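Local coordinates for protein trichothecene 3-O-acetyltransferase TRI101 (Fusarium sporotrichioides, PDB 2ZBA) that transfers an acetyl group from acetyl-coenzyme A to the 3-hydroxyl of trichothecenes, a step in the biosynthesis of mycotoxins such as T-2 toxin, at residues 14-19 with 24-29; 57-60 with 65-68; 143-148 with 166-171; 174-179 with 195-200. All coordinates share one frame; numbering follows the deposited sequence.

Interaction 1 (14-19 with 24-29); sequences IELDII and PLLSIY. With ZBA (12,13-Epoxytrichothec-9-ene-3,4,8,15-tetrol-4,15-diacetate-8-isovalerate), chain F.
Leu16 and Leu26 meet through single methyl groups, Leu16 CD1 lying 3.7 Å from Leu26 CD2. The two side chains cross obliquely, and the contact between them rests on these two methyls. In Leu16 the CG stands beside the backbone N and anti to the carbonyl carbon (chi1 -54°), which helps bring CD1 to Leu26. Leu26 adopts a similar torsion (chi1 -75°), and only the end of its side chain comes close.

Leu25 makes the second touch and works in two directions. Its CD1 rests 3.6 Å from the carbonyl oxygen Ile19 O, a van der Waals approach, while CD2 of the same fork reaches 3.3 Å from O13, an acetyl carbonyl oxygen of the bound T-2 toxin. A branched leucine suits this place because one methyl can lean on the protein and the other on the ligand. Pro24 CB comes within 3.6 Å of the same O13, and Ile28 CD1 within 3.4 Å of C47, a methyl of the isovalerate, so the three residues give the toxin pocket an apolar wall.

Behind this wall, the bond from CA to CB of Ile19 points away from residues 24-29, and its side chain packs on Thr355 and Leu358 of helix 348-363. Leu16 packs on Ser82 and Ile84 of strand 81-85, and Leu26 touches Ser82 of that strand and Gln164 of strand 156-164.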
# COMPACT_ATOMS: atom_id res chain seq x y z
N ILE A 14 -11.06 -14.07 -15.42
CA ILE A 14 -11.56 -13.46 -14.19
C ILE A 14 -11.58 -11.92 -14.24
O ILE A 14 -10.53 -11.26 -14.17
CB ILE A 14 -10.77 -13.95 -12.94
CG1 ILE A 14 -10.86 -15.47 -12.82
CG2 ILE A 14 -11.30 -13.30 -11.65
CD1 ILE A 14 -9.73 -16.11 -12.03
N GLU A 15 -12.78 -11.35 -14.36
CA GLU A 15 -12.90 -9.88 -14.42
C GLU A 15 -12.45 -9.25 -13.10
O GLU A 15 -12.77 -9.77 -12.03
CB GLU A 15 -14.33 -9.46 -14.76
CG GLU A 15 -14.43 -7.98 -15.10
CD GLU A 15 -15.81 -7.60 -15.57
OE1 GLU A 15 -16.32 -8.30 -16.46
OE2 GLU A 15 -16.37 -6.61 -15.05
N LEU A 16 -11.72 -8.14 -13.17
CA LEU A 16 -11.22 -7.47 -11.96
C LEU A 16 -12.38 -6.90 -11.15
O LEU A 16 -13.49 -6.74 -11.67
CB LEU A 16 -10.24 -6.33 -12.32
CG LEU A 16 -9.03 -6.59 -13.22
CD1 LEU A 16 -8.12 -5.39 -13.17
CD2 LEU A 16 -8.27 -7.83 -12.81
N ASP A 17 -12.12 -6.63 -9.87
CA ASP A 17 -13.04 -5.86 -9.05
C ASP A 17 -13.44 -4.61 -9.85
O ASP A 17 -12.57 -3.93 -10.38
CB ASP A 17 -12.33 -5.44 -7.76
CG ASP A 17 -12.01 -6.62 -6.87
OD1 ASP A 17 -12.94 -7.07 -6.14
OD2 ASP A 17 -10.84 -7.09 -6.89
N ILE A 18 -14.74 -4.32 -9.97
CA ILE A 18 -15.15 -3.11 -10.70
C ILE A 18 -14.38 -1.89 -10.22
O ILE A 18 -13.94 -1.10 -11.02
CB ILE A 18 -16.71 -2.83 -10.75
CG1 ILE A 18 -17.01 -1.43 -11.28
CG2 ILE A 18 -17.33 -2.89 -9.38
CD1 ILE A 18 -16.48 -1.14 -12.71
N ILE A 19 -14.16 -1.78 -8.91
CA ILE A 19 -13.37 -0.68 -8.36
C ILE A 19 -11.89 -0.69 -8.81
O ILE A 19 -11.23 0.35 -8.83
CB ILE A 19 -13.55 -0.60 -6.80
CG1 ILE A 19 -14.85 0.17 -6.50
CG2 ILE A 19 -12.38 0.06 -6.14
CD1 ILE A 19 -15.26 0.19 -5.05
N PRO A 24 -5.69 4.54 -13.30
CA PRO A 24 -4.46 4.62 -12.49
C PRO A 24 -4.00 3.27 -11.87
O PRO A 24 -2.80 2.97 -11.90
CB PRO A 24 -4.82 5.61 -11.36
CG PRO A 24 -6.04 6.34 -11.82
CD PRO A 24 -6.75 5.43 -12.78
N LEU A 25 -4.92 2.49 -11.32
CA LEU A 25 -4.57 1.22 -10.68
C LEU A 25 -4.00 0.24 -11.69
O LEU A 25 -3.18 -0.62 -11.34
CB LEU A 25 -5.79 0.60 -9.98
CG LEU A 25 -6.37 1.42 -8.82
CD1 LEU A 25 -7.65 0.80 -8.28
CD2 LEU A 25 -5.33 1.63 -7.72
N LEU A 26 -4.41 0.38 -12.94
CA LEU A 26 -3.98 -0.55 -13.99
C LEU A 26 -2.57 -0.25 -14.50
O LEU A 26 -1.99 -1.06 -15.22
CB LEU A 26 -5.01 -0.60 -15.13
CG LEU A 26 -6.26 -1.41 -14.76
CD1 LEU A 26 -7.47 -1.04 -15.61
CD2 LEU A 26 -5.95 -2.89 -14.86
N SER A 27 -2.02 0.90 -14.08
CA SER A 27 -0.64 1.30 -14.40
C SER A 27 0.37 1.12 -13.24
O SER A 27 1.54 1.52 -13.36
CB SER A 27 -0.61 2.76 -14.86
OG SER A 27 -1.03 2.85 -16.22
N ILE A 28 -0.08 0.54 -12.13
CA ILE A 28 0.74 0.52 -10.91
C ILE A 28 1.04 -0.90 -10.43
O ILE A 28 0.17 -1.76 -10.43
CB ILE A 28 0.08 1.39 -9.78
CG1 ILE A 28 0.08 2.86 -10.18
CG2 ILE A 28 0.77 1.19 -8.39
CD1 ILE A 28 -0.95 3.69 -9.40
N TYR A 29 2.30 -1.13 -10.02
CA TYR A 29 2.65 -2.32 -9.25
C TYR A 29 2.95 -1.95 -7.80
O TYR A 29 3.76 -1.08 -7.53
CB TYR A 29 3.84 -3.07 -9.86
CG TYR A 29 3.41 -3.99 -10.95
CD1 TYR A 29 3.41 -3.58 -12.29
CD2 TYR A 29 2.96 -5.27 -10.67
CE1 TYR A 29 2.98 -4.42 -13.32
CE2 TYR A 29 2.54 -6.13 -11.68
CZ TYR A 29 2.56 -5.70 -13.00
OH TYR A 29 2.14 -6.54 -13.99
O18 ZBA F . -0.67 8.98 -6.23
C44 ZBA F . -0.84 8.20 -7.14
C45 ZBA F . -1.43 8.50 -8.47
C46 ZBA F . -0.80 7.82 -9.62
C48 ZBA F . 0.57 8.02 -10.02
C47 ZBA F . -1.51 6.86 -10.51
O17 ZBA F . -0.49 6.92 -6.98
C31 ZBA F . -0.16 6.38 -5.67
C30 ZBA F . -1.39 6.31 -4.79
C32 ZBA F . 0.54 5.08 -5.94
C39 ZBA F . 1.79 5.20 -6.75
C33 ZBA F . 0.09 3.95 -5.45
C34 ZBA F . -1.11 3.85 -4.56
O10 ZBA F . -0.64 3.90 -3.17
C29 ZBA F . -2.20 4.96 -4.75
C38 ZBA F . -2.91 4.74 -6.11
O12 ZBA F . -3.47 5.99 -6.58
C40 ZBA F . -4.45 5.90 -7.48
C41 ZBA F . -4.88 7.26 -7.95
O13 ZBA F . -4.93 4.93 -7.86
C28 ZBA F . -3.26 4.91 -3.54
C37 ZBA F . -4.42 5.92 -3.77
C35 ZBA F . -2.48 5.14 -2.24
C25 ZBA F . -1.64 3.93 -2.13
C36 ZBA F . -2.24 6.38 -1.55
O11 ZBA F . -3.18 5.43 -1.03
C27 ZBA F . -3.75 3.42 -3.26
C26 ZBA F . -2.76 2.92 -2.21
O16 ZBA F . -2.26 1.63 -2.44
O14 ZBA F . -5.11 3.25 -2.75

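Interaction 2 (57-60 with 65-68); sequences RLSQ and VAGQ
Val65 is the centre of the tight part of this contact: its CG2 methyl faces both Leu58 and Ser59 of the helix. Leu58 CD2 approaches to 4.0 Å of Val65 CG2, the two side chains crossing at about a right angle, and Ser59 OG lies 3.8 Å from the same methyl. The torsion of Val65 (chi1 -53°) explains this double touch, because it places CG2 between the backbone N and the carbonyl carbon. Ala66 adds its CB, 3.9 Å from Ser59 OG; the small alanine suits a place where the backbone passes near the helix, the CA atoms of Ser59 and Val65 being 6.2 Å apart.

These residues form a helix-loop-strand connection: helix 44-61 ends, a short 3-10 turn carries Val65 and Ala66 back across its last turn, and the chain enters strand 68-72 of a small antiparallel sheet. A hydroxyl can be buried among these methyls because Ser59 OG is hydrogen-bonded to Leu55 O, one turn earlier in the helix. Serine thus stays compact and satisfies its polar atom locally. Pro91 also packs on Ser59, and Phe189 on Leu58.

The solvent side is looser. Gln60 is exposed and takes no part, and its amide nitrogen is not modelled, which would fit a mobile end. Arg57 is engaged outside the contact, its NH1 hydrogen-bonded to Ala183 O. At the start of strand 68-72, Gln68 is partly exposed and holds Pro86 O through NE2.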
# COMPACT_ATOMS: atom_id res chain seq x y z
N ARG A 57 3.07 -25.02 -5.84
CA ARG A 57 2.03 -25.49 -4.92
C ARG A 57 0.85 -24.53 -4.84
O ARG A 57 -0.31 -24.96 -4.86
CB ARG A 57 2.64 -25.74 -3.53
CG ARG A 57 1.86 -26.76 -2.68
CD ARG A 57 2.73 -27.40 -1.57
NE ARG A 57 3.74 -28.29 -2.13
CZ ARG A 57 5.06 -28.18 -1.95
NH1 ARG A 57 5.59 -27.21 -1.20
NH2 ARG A 57 5.86 -29.07 -2.53
N LEU A 58 1.16 -23.23 -4.73
CA LEU A 58 0.16 -22.15 -4.74
C LEU A 58 -0.59 -22.07 -6.07
O LEU A 58 -1.83 -22.02 -6.08
CB LEU A 58 0.82 -20.81 -4.42
CG LEU A 58 -0.12 -19.63 -4.13
CD1 LEU A 58 -0.63 -19.70 -2.70
CD2 LEU A 58 0.60 -18.31 -4.40
N SER A 59 0.15 -22.09 -7.18
CA SER A 59 -0.43 -22.12 -8.54
C SER A 59 -1.29 -23.34 -8.87
O SER A 59 -2.14 -23.25 -9.75
CB SER A 59 0.65 -22.00 -9.60
OG SER A 59 1.41 -20.82 -9.44
N GLN A 60 -1.05 -24.47 -8.21
CA GLN A 60 -1.83 -25.69 -8.44
C GLN A 60 -3.19 -25.59 -7.78
O GLN A 60 -4.21 -26.01 -8.36
CB GLN A 60 -1.08 -26.94 -7.96
CG GLN A 60 0.15 -27.30 -8.78
CD GLN A 60 0.81 -28.62 -8.33
OE1 GLN A 60 0.82 -28.97 -7.14
N VAL A 65 -3.26 -16.95 -9.84
CA VAL A 65 -2.14 -16.17 -9.27
C VAL A 65 -1.01 -16.05 -10.27
O VAL A 65 -0.26 -15.07 -10.24
CB VAL A 65 -1.63 -16.74 -7.92
CG1 VAL A 65 -2.79 -16.87 -6.97
CG2 VAL A 65 -0.89 -18.09 -8.10
N ALA A 66 -0.94 -17.02 -11.19
CA ALA A 66 0.09 -17.10 -12.22
C ALA A 66 -0.32 -16.38 -13.51
O ALA A 66 0.47 -16.33 -14.48
CB ALA A 66 0.41 -18.57 -12.52
N GLY A 67 -1.52 -15.80 -13.51
CA GLY A 67 -2.09 -15.13 -14.67
C GLY A 67 -1.53 -13.76 -14.97
O GLY A 67 -0.52 -13.33 -14.38
N GLN A 68 -2.19 -13.09 -15.91
CA GLN A 68 -1.82 -11.75 -16.36
C GLN A 68 -3.08 -10.91 -16.53
O GLN A 68 -4.16 -11.44 -16.79
CB GLN A 68 -1.02 -11.83 -17.68
CG GLN A 68 -1.85 -12.30 -18.86
CD GLN A 68 -1.09 -12.40 -20.16
OE1 GLN A 68 -0.66 -11.39 -20.73
NE2 GLN A 68 -0.97 -13.62 -20.67

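Interaction 3 (143-148 with 166-171); sequences KPVLLL and GAMDMT. With COA (coenzyme A), chain E.
Residues 166-169 are the last four positions of the HXXXD motif of the BAHD acyltransferases, and helix 170-184 starts directly after them. Residues 143-148 lead into strand 146-153 and pack against the middle of the motif, the CA atoms of Val145 and Ala167 being 6.5 Å apart.

Met168, present as selenomethionine, carries the contact. Its CG sits between the backbone N and the carbonyl carbon (chi1 60°), and the chain bends at its third torsion (83°), which lays the terminal methyl over Val145. Met168 CE and Val145 CG1 are modelled 3.3 Å apart, closer than usual for two carbons, so the exact spacing is doubtful. The selenium in turn meets Leu146, with SE 3.9 Å from Leu146 CD1 and the two side chains at about a right angle. A long unbranched side chain suits this site, since it can bend to touch both the valine and the leucine. Ala167 CB is a lighter touch, 4.3 Å from Val145 CG1.

Farther along the segment lies coenzyme A, whose sulfur S1P is 3.7 Å from Asp169 CB and 3.6 Å from Met170 CB. The carboxylate of Asp169 is held by several partners, with OD2 in a salt bridge to Arg304 and hydrogen-bonded to Leu317 N. This is consistent with the structural role usually given to the motif's aspartate. As the N-cap of helix 170-184, Asp169 uses its remaining oxygen, OD1, to accept a hydrogen bond from Gly172 N.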
# COMPACT_ATOMS: atom_id res chain seq x y z
N LYS A 143 1.47 -8.05 -18.46
CA LYS A 143 1.20 -7.39 -17.20
C LYS A 143 0.84 -8.45 -16.15
O LYS A 143 -0.33 -8.65 -15.83
CB LYS A 143 0.06 -6.39 -17.41
CG LYS A 143 -0.18 -5.41 -16.30
CD LYS A 143 -1.40 -4.53 -16.61
CE LYS A 143 -1.04 -3.32 -17.47
NZ LYS A 143 -2.26 -2.46 -17.70
N PRO A 144 1.86 -9.17 -15.63
CA PRO A 144 1.58 -10.26 -14.70
C PRO A 144 0.90 -9.76 -13.43
O PRO A 144 1.09 -8.62 -13.02
CB PRO A 144 2.97 -10.83 -14.38
CG PRO A 144 3.87 -10.32 -15.48
CD PRO A 144 3.30 -8.99 -15.86
N VAL A 145 0.09 -10.63 -12.84
CA VAL A 145 -0.64 -10.36 -11.59
C VAL A 145 0.36 -10.26 -10.41
O VAL A 145 0.25 -9.37 -9.55
CB VAL A 145 -1.70 -11.48 -11.38
CG1 VAL A 145 -2.27 -11.51 -9.94
CG2 VAL A 145 -2.82 -11.34 -12.39
N LEU A 146 1.35 -11.14 -10.42
CA LEU A 146 2.30 -11.26 -9.32
C LEU A 146 3.68 -11.58 -9.88
O LEU A 146 3.82 -12.45 -10.74
CB LEU A 146 1.82 -12.35 -8.34
CG LEU A 146 2.35 -12.39 -6.90
CD1 LEU A 146 1.79 -11.26 -6.03
CD2 LEU A 146 2.02 -13.75 -6.25
N LEU A 147 4.70 -10.86 -9.43
CA LEU A 147 6.10 -11.14 -9.80
C LEU A 147 6.93 -11.17 -8.52
O LEU A 147 6.64 -10.45 -7.56
CB LEU A 147 6.68 -10.07 -10.74
CG LEU A 147 6.21 -9.80 -12.17
CD1 LEU A 147 5.10 -8.76 -12.18
CD2 LEU A 147 7.38 -9.25 -12.98
N LEU A 148 7.98 -11.98 -8.52
CA LEU A 148 8.85 -12.06 -7.35
C LEU A 148 10.30 -11.85 -7.76
O LEU A 148 10.72 -12.29 -8.83
CB LEU A 148 8.68 -13.42 -6.63
CG LEU A 148 7.33 -13.69 -5.94
CD1 LEU A 148 6.32 -14.32 -6.91
CD2 LEU A 148 7.46 -14.56 -4.71
N GLY A 166 -4.65 -3.21 -9.94
CA GLY A 166 -6.07 -3.42 -10.26
C GLY A 166 -6.55 -4.79 -9.82
O GLY A 166 -7.74 -5.00 -9.53
N ALA A 167 -5.59 -5.71 -9.78
CA ALA A 167 -5.78 -7.09 -9.35
C ALA A 167 -5.74 -7.24 -7.83
O ALA A 167 -6.32 -8.16 -7.30
CB ALA A 167 -4.71 -8.01 -10.01
N MSE A 168 -5.04 -6.37 -7.13
CA MSE A 168 -4.93 -6.50 -5.68
C MSE A 168 -4.56 -5.20 -5.02
O MSE A 168 -3.76 -4.45 -5.56
CB MSE A 168 -3.91 -7.60 -5.30
CG MSE A 168 -2.48 -7.37 -5.79
SE MSE A 168 -1.40 -8.99 -5.55
CE MSE A 168 -1.95 -9.83 -7.13
N ASP A 169 -5.14 -4.93 -3.84
CA ASP A 169 -4.61 -3.92 -2.93
C ASP A 169 -3.53 -4.58 -2.04
O ASP A 169 -3.31 -5.78 -2.16
CB ASP A 169 -5.73 -3.18 -2.15
CG ASP A 169 -6.64 -4.10 -1.35
OD1 ASP A 169 -6.20 -5.16 -0.87
OD2 ASP A 169 -7.83 -3.75 -1.18
N MSE A 170 -2.85 -3.83 -1.17
CA MSE A 170 -1.78 -4.44 -0.32
C MSE A 170 -2.29 -5.50 0.70
O MSE A 170 -1.59 -6.48 0.98
CB MSE A 170 -0.89 -3.38 0.33
CG MSE A 170 0.37 -3.94 0.99
SE MSE A 170 1.65 -4.90 -0.20
CE MSE A 170 1.78 -6.54 0.75
N THR A 171 -3.49 -5.30 1.24
CA THR A 171 -4.20 -6.33 2.02
C THR A 171 -4.33 -7.66 1.25
O THR A 171 -4.04 -8.75 1.78
CB THR A 171 -5.62 -5.84 2.44
OG1 THR A 171 -5.50 -4.57 3.08
CG2 THR A 171 -6.31 -6.83 3.39
N1A COA E . -12.83 1.56 22.19
C2A COA E . -11.49 1.86 22.35
N3A COA E . -10.58 1.45 21.38
C4A COA E . -11.00 0.77 20.27
C5A COA E . -12.35 0.46 20.11
C6A COA E . -13.28 0.86 21.09
N6A COA E . -14.56 0.48 21.01
N7A COA E . -12.48 -0.22 18.95
C8A COA E . -11.26 -0.34 18.38
N9A COA E . -10.33 0.27 19.18
C1B COA E . -8.89 0.47 18.89
C2B COA E . -8.11 -0.83 18.99
O2B COA E . -7.68 -1.07 20.32
C3B COA E . -6.98 -0.59 18.01
O3B COA E . -6.16 0.40 18.57
P3B COA E . -4.55 0.36 18.66
O7A COA E . -4.03 -0.08 17.31
O8A COA E . -4.10 -0.66 19.68
O9A COA E . -4.16 1.76 18.98
C4B COA E . -7.70 0.15 16.90
O4B COA E . -8.69 0.93 17.55
C5B COA E . -8.37 -0.71 15.84
O5B COA E . -9.13 0.19 15.04
P1A COA E . -9.26 -0.00 13.45
O1A COA E . -9.84 -1.34 13.11
O2A COA E . -9.98 1.15 12.79
O3A COA E . -7.74 -0.09 12.87
P2A COA E . -6.67 1.11 12.74
O4A COA E . -5.36 0.59 13.27
O5A COA E . -7.10 2.43 13.34
O6A COA E . -6.53 1.37 11.16
CBP COA E . -7.31 2.10 9.00
CCP COA E . -7.39 2.30 10.51
CDP COA E . -6.03 2.78 8.53
CEP COA E . -8.55 2.74 8.35
CAP COA E . -7.25 0.59 8.72
OAP COA E . -8.42 -0.05 9.19
C9P COA E . -7.03 0.21 7.27
O9P COA E . -8.14 0.15 6.41
N8P COA E . -5.81 -0.10 6.85
C7P COA E . -5.55 -0.46 5.46
C6P COA E . -5.37 0.76 4.56
C5P COA E . -5.08 0.31 3.13
O5P COA E . -5.99 -0.18 2.41
N4P COA E . -3.84 0.45 2.69
C3P COA E . -3.31 -0.51 1.72
C2P COA E . -2.91 0.15 0.40
S1P COA E . -3.09 -0.90 -1.07

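Interaction 4 (174-179 with 195-200); sequences DAIIRL and SAMNLD
Helix 170-184 and the end of helix 191-197 come nearest at Ile176 and Met197, whose CA atoms are 8.4 Å apart, a distance bridged by side chains, chiefly that of Met197, a selenomethionine. Its CG stands anti to the carbonyl carbon (chi1 -76°), and bends at the next two torsions fold the chain compactly against the partner helix. Leu179 reaches toward it tip to tip, with Leu179 CD1 3.6 Å from Met197 CG and 3.8 Å from Met197 SE. One turn back, Ile176 CG1 lies 4.2 Å from Met197 SE. The selenium thus touches both branched aliphatic residues, and the flexible methionine chain suits a place where it must fit two partners.

Polar residues are kept to another face of the helix. There Arg178 NH2 forms a salt bridge of 2.7 Å with Asp174 OD2, across one helical turn. Asp174 is also hydrogen-bonded to Tyr396 and Gly392.

Among the neighbours, Met197 packs further on Phe62 and Trp64, in the loop between helix 44-61 and strand 68-72, while Ile176 is covered by Leu146 of strand 146-153 and by Met168. Helix 170-184 thus packs on strand 146-153 with one flank and on helix 191-197 with another.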
# COMPACT_ATOMS: atom_id res chain seq x y z
N ASP A 174 -0.84 -9.15 0.62
CA ASP A 174 -0.40 -9.77 1.87
C ASP A 174 -1.04 -11.13 2.10
O ASP A 174 -0.37 -12.07 2.54
CB ASP A 174 -0.70 -8.84 3.05
CG ASP A 174 -0.30 -9.43 4.39
OD1 ASP A 174 0.89 -9.81 4.56
OD2 ASP A 174 -1.17 -9.50 5.27
N ALA A 175 -2.34 -11.23 1.84
CA ALA A 175 -3.07 -12.50 1.94
C ALA A 175 -2.48 -13.56 1.02
O ALA A 175 -2.30 -14.72 1.41
CB ALA A 175 -4.56 -12.29 1.65
N ILE A 176 -2.18 -13.16 -0.22
CA ILE A 176 -1.56 -14.07 -1.19
C ILE A 176 -0.17 -14.47 -0.72
O ILE A 176 0.20 -15.64 -0.79
CB ILE A 176 -1.48 -13.44 -2.61
CG1 ILE A 176 -2.88 -13.31 -3.23
CG2 ILE A 176 -0.56 -14.25 -3.53
CD1 ILE A 176 -2.88 -12.47 -4.53
N ILE A 177 0.60 -13.50 -0.24
CA ILE A 177 1.95 -13.74 0.27
C ILE A 177 1.95 -14.68 1.50
O ILE A 177 2.79 -15.58 1.60
CB ILE A 177 2.68 -12.40 0.59
CG1 ILE A 177 2.85 -11.59 -0.70
CG2 ILE A 177 4.05 -12.67 1.22
CD1 ILE A 177 3.41 -10.18 -0.50
N ARG A 178 0.99 -14.48 2.41
CA ARG A 178 0.77 -15.38 3.54
C ARG A 178 0.56 -16.82 3.06
O ARG A 178 1.19 -17.75 3.59
CB ARG A 178 -0.44 -14.90 4.37
CG ARG A 178 -0.73 -15.66 5.65
CD ARG A 178 -2.01 -15.09 6.30
NE ARG A 178 -1.84 -13.71 6.74
CZ ARG A 178 -2.54 -12.65 6.32
NH1 ARG A 178 -3.54 -12.78 5.44
NH2 ARG A 178 -2.25 -11.45 6.82
N LEU A 179 -0.28 -16.99 2.04
CA LEU A 179 -0.57 -18.32 1.48
C LEU A 179 0.61 -18.95 0.73
O LEU A 179 0.77 -20.17 0.74
CB LEU A 179 -1.84 -18.31 0.61
CG LEU A 179 -3.19 -18.04 1.30
CD1 LEU A 179 -4.31 -18.22 0.32
CD2 LEU A 179 -3.44 -18.90 2.55
N SER A 195 -12.08 -20.65 0.03
CA SER A 195 -13.25 -19.82 -0.24
C SER A 195 -12.92 -18.37 -0.61
O SER A 195 -13.44 -17.86 -1.60
CB SER A 195 -14.21 -19.82 0.95
OG SER A 195 -15.15 -20.86 0.82
N ALA A 196 -12.07 -17.72 0.18
CA ALA A 196 -11.70 -16.31 -0.02
C ALA A 196 -10.99 -16.11 -1.35
O ALA A 196 -11.32 -15.18 -2.10
CB ALA A 196 -10.84 -15.82 1.14
N MSE A 197 -10.05 -17.00 -1.64
CA MSE A 197 -9.27 -16.98 -2.88
C MSE A 197 -10.16 -17.14 -4.10
O MSE A 197 -9.81 -16.68 -5.18
CB MSE A 197 -8.21 -18.08 -2.89
CG MSE A 197 -6.96 -17.80 -2.03
SE MSE A 197 -5.82 -16.32 -2.64
CE MSE A 197 -4.73 -17.17 -3.99
N ASN A 198 -11.31 -17.80 -3.90
CA ASN A 198 -12.24 -18.09 -4.98
C ASN A 198 -13.51 -17.22 -5.02
O ASN A 198 -14.39 -17.46 -5.86
CB ASN A 198 -12.62 -19.59 -4.99
CG ASN A 198 -11.49 -20.48 -5.49
OD1 ASN A 198 -10.90 -21.22 -4.73
ND2 ASN A 198 -11.18 -20.38 -6.77
N LEU A 199 -13.60 -16.23 -4.12
CA LEU A 199 -14.75 -15.32 -4.10
C LEU A 199 -14.94 -14.64 -5.45
O LEU A 199 -13.97 -14.19 -6.07
CB LEU A 199 -14.62 -14.24 -3.01
CG LEU A 199 -15.18 -14.49 -1.60
CD1 LEU A 199 -14.96 -13.26 -0.73
CD2 LEU A 199 -16.66 -14.91 -1.58
N ASP A 200 -16.18 -14.59 -5.90
CA ASP A 200 -16.50 -13.90 -7.15
C ASP A 200 -16.26 -12.40 -6.95
O ASP A 200 -16.91 -11.78 -6.11
CB ASP A 200 -17.96 -14.19 -7.54
CG ASP A 200 -18.29 -13.78 -8.98
OD1 ASP A 200 -17.60 -12.92 -9.57
OD2 ASP A 200 -19.26 -14.32 -9.53

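Along the chain the four contacts follow in series, each closing before the next opens. Interaction 3 is the middle of the group: its centre lies about 9 Å from that of interaction 1 and about 12 Å from those of interactions 2 and 4. Leu26 O and Lys143 NZ join interactions 1 and 3, Gly67 O and Val145 N join 2 and 3, and interactions 3 and 4 share helix 170-184. Val65 CG1 also touches Met197 CE, between 2 and 4. Toxin meets interaction 1 and coenzyme A meets interaction 3, so both pockets border the same cluster of contacts, which reaches outward to helices 44-61 and 191-197.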